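NAD-dependent epimerase/dehydratase (Bacteroides thetaiotaomicron, PDB 3DHN) probably binds NAD(P)(H) through a Rossmann-type domain and is a putative epimerase, dehydratase or reductase, probably of the atypical short-chain dehydrogenase type. Local coordinates at residues F160-D165 with E195-A200. Sequence-based numbering, arbitrary orientation.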
ATOM      1  N   PHE A 160       4.003  -0.588   3.468  1.00 24.03           N
ATOM      2  CA  PHE A 160       3.087  -0.857   4.580  1.00 24.60           C
ATOM      3  C   PHE A 160       2.452  -2.254   4.513  1.00 24.05           C
ATOM      4  O   PHE A 160       1.491  -2.487   3.778  1.00 23.36           O
ATOM      5  CB  PHE A 160       2.013   0.248   4.608  1.00 25.09           C
ATOM      6  CG  PHE A 160       1.163   0.277   5.863  1.00 25.95           C
ATOM      7  CD1 PHE A 160       1.560  -0.382   7.023  1.00 27.98           C
ATOM      8  CD2 PHE A 160      -0.039   0.997   5.880  1.00 24.48           C
ATOM      9  CE1 PHE A 160       0.772  -0.333   8.182  1.00 29.01           C
ATOM     10  CE2 PHE A 160      -0.830   1.055   7.030  1.00 22.90           C
ATOM     11  CZ  PHE A 160      -0.424   0.390   8.185  1.00 26.11           C
ATOM     12  N   SER A 161       3.016  -3.179   5.284  1.00 23.93           N
ATOM     13  CA  SER A 161       2.531  -4.564   5.338  1.00 25.79           C
ATOM     14  C   SER A 161       1.271  -4.700   6.186  1.00 26.36           C
ATOM     15  O   SER A 161       1.315  -4.502   7.402  1.00 26.92           O
ATOM     16  CB  SER A 161       3.597  -5.495   5.942  1.00 25.84           C
ATOM     17  OG  SER A 161       4.706  -5.715   5.085  1.00 24.31           O
ATOM     18  N   PRO A 162       0.130  -5.046   5.565  1.00 27.37           N
ATOM     19  CA  PRO A 162      -1.114  -5.208   6.329  1.00 27.59           C
ATOM     20  C   PRO A 162      -1.049  -6.510   7.125  1.00 27.99           C
ATOM     21  O   PRO A 162      -0.093  -7.271   6.983  1.00 25.81           O
ATOM     22  CB  PRO A 162      -2.179  -5.298   5.238  1.00 29.47           C
ATOM     23  CG  PRO A 162      -1.425  -5.953   4.095  1.00 30.18           C
ATOM     24  CD  PRO A 162      -0.112  -5.209   4.119  1.00 26.24           C
ATOM     25  N   ALA A 163      -2.060  -6.769   7.948  1.00 27.59           N
ATOM     26  CA  ALA A 163      -2.127  -8.010   8.721  1.00 29.38           C
ATOM     27  C   ALA A 163      -2.424  -9.151   7.741  1.00 30.27           C
ATOM     28  O   ALA A 163      -2.923  -8.908   6.642  1.00 29.44           O
ATOM     29  CB  ALA A 163      -3.239  -7.923   9.775  1.00 27.17           C
ATOM     30  N   ALA A 164      -2.138 -10.389   8.138  1.00 31.55           N
ATOM     31  CA  ALA A 164      -2.359 -11.540   7.258  1.00 33.43           C
ATOM     32  C   ALA A 164      -3.776 -11.644   6.697  1.00 33.57           C
ATOM     33  O   ALA A 164      -3.961 -12.079   5.562  1.00 33.85           O
ATOM     34  CB  ALA A 164      -1.983 -12.839   7.976  1.00 33.34           C
ATOM     35  N   ASP A 165      -4.769 -11.228   7.475  1.00 33.79           N
ATOM     36  CA  ASP A 165      -6.161 -11.287   7.039  1.00 35.83           C
ATOM     37  C   ASP A 165      -6.815  -9.901   7.095  1.00 35.88           C
ATOM     38  O   ASP A 165      -7.174  -9.414   8.170  1.00 36.42           O
ATOM     39  CB  ASP A 165      -6.924 -12.283   7.919  1.00 37.27           C
ATOM     40  CG  ASP A 165      -8.394 -12.387   7.563  1.00 42.08           C
ATOM     41  OD1 ASP A 165      -8.739 -12.246   6.371  1.00 46.38           O
ATOM     42  OD2 ASP A 165      -9.206 -12.636   8.483  1.00 44.69           O
ATOM     43  N   GLU A 195     -10.624  -0.426   6.445  1.00 25.37           N
ATOM     44  CA  GLU A 195     -10.807   0.960   6.852  1.00 27.50           C
ATOM     45  C   GLU A 195      -9.718   1.426   7.834  1.00 27.30           C
ATOM     46  O   GLU A 195      -9.184   2.530   7.696  1.00 26.51           O
ATOM     47  CB  GLU A 195     -12.195   1.146   7.475  1.00 29.71           C
ATOM     48  CG  GLU A 195     -13.368   0.958   6.505  1.00 31.86           C
ATOM     49  CD  GLU A 195     -13.545  -0.482   6.046  1.00 38.07           C
ATOM     50  OE1 GLU A 195     -13.141  -1.402   6.787  1.00 38.88           O
ATOM     51  OE2 GLU A 195     -14.114  -0.694   4.950  1.00 41.28           O
ATOM     52  N   ASP A 196      -9.379   0.591   8.815  1.00 27.51           N
ATOM     53  CA  ASP A 196      -8.333   0.981   9.769  1.00 28.22           C
ATOM     54  C   ASP A 196      -6.955   1.010   9.121  1.00 28.31           C
ATOM     55  O   ASP A 196      -6.098   1.819   9.508  1.00 28.89           O
ATOM     56  CB  ASP A 196      -8.322   0.068  11.002  1.00 27.83           C
ATOM     57  CG  ASP A 196      -9.221   0.587  12.119  1.00 30.79           C
ATOM     58  OD1 ASP A 196      -9.307   1.827  12.280  1.00 30.88           O
ATOM     59  OD2 ASP A 196      -9.832  -0.235  12.847  1.00 33.12           O
ATOM     60  N   TYR A 197      -6.737   0.139   8.135  1.00 27.54           N
ATOM     61  CA  TYR A 197      -5.462   0.117   7.422  1.00 27.95           C
ATOM     62  C   TYR A 197      -5.304   1.424   6.638  1.00 28.38           C
ATOM     63  O   TYR A 197      -4.209   1.994   6.561  1.00 29.49           O
ATOM     64  CB  TYR A 197      -5.397  -1.089   6.471  1.00 26.33           C
ATOM     65  CG  TYR A 197      -4.205  -1.078   5.540  1.00 24.58           C
ATOM     66  CD1 TYR A 197      -4.221  -0.340   4.352  1.00 21.74           C
ATOM     67  CD2 TYR A 197      -3.045  -1.786   5.863  1.00 23.62           C
ATOM     68  CE1 TYR A 197      -3.103  -0.311   3.506  1.00 24.06           C
ATOM     69  CE2 TYR A 197      -1.929  -1.766   5.035  1.00 23.09           C
ATOM     70  CZ  TYR A 197      -1.962  -1.031   3.855  1.00 27.74           C
ATOM     71  OH  TYR A 197      -0.859  -1.036   3.023  1.00 24.52           O
ATOM     72  N   ALA A 198      -6.396   1.905   6.056  1.00 28.97           N
ATOM     73  CA  ALA A 198      -6.346   3.148   5.291  1.00 28.32           C
ATOM     74  C   ALA A 198      -6.102   4.344   6.203  1.00 28.76           C
ATOM     75  O   ALA A 198      -5.326   5.247   5.869  1.00 27.61           O
ATOM     76  CB  ALA A 198      -7.644   3.344   4.513  1.00 27.96           C
ATOM     77  N   ALA A 199      -6.773   4.359   7.351  1.00 27.92           N
ATOM     78  CA  ALA A 199      -6.616   5.458   8.294  1.00 28.25           C
ATOM     79  C   ALA A 199      -5.162   5.586   8.712  1.00 28.93           C
ATOM     80  O   ALA A 199      -4.642   6.698   8.847  1.00 29.70           O
ATOM     81  CB  ALA A 199      -7.490   5.237   9.520  1.00 27.45           C
ATOM     82  N   ALA A 200      -4.505   4.446   8.917  1.00 28.58           N
ATOM     83  CA  ALA A 200      -3.104   4.437   9.322  1.00 29.01           C
ATOM     84  C   ALA A 200      -2.193   4.940   8.197  1.00 29.23           C
ATOM     85  O   ALA A 200      -1.250   5.703   8.440  1.00 29.91           O
ATOM     86  CB  ALA A 200      -2.696   3.039   9.746  1.00 28.88           C
TER
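Two aromatic rings bring helix 194-206 against strand 156-161. Phe160 and Tyr197 reach toward each other tip to tip, each with CG anti to its backbone N, and overlap as an offset stack with centroids 4.4 Å apart. The ring planes are 14° from parallel. Tyr197 CE2 lies over one face of the Phe160 ring and Phe160 CE2 over one face of the Tyr197 ring, each displaced toward the rim, with Phe160 CD2 3.5 Å from Tyr197 CZ. The same tyrosine is also held by a polar contact: its OH donates to the backbone O of Phe160 at 2.9 Å, approaching from above the carbonyl plane with a C=O...O angle of 135°. Stack and hydrogen bond together restrict rotation of the ring and satisfy this buried hydroxyl. Apolar packing completes the contact, with Pro162 CB 3.5 Å from Tyr197 CE2 and Ala200 CB 3.8 Å from Phe160 CZ. An alanine in place of Tyr197 would remove both ring and hydroxyl and would probably loosen the helix against the strand. Ile217 of the neighbouring strand 213-218 touches Phe160, Tyr197 and Ala200. The arrangement is helix-on-sheet packing in a Rossmann-type alpha/beta fold, where a late helix covers one face of the largely parallel central sheet.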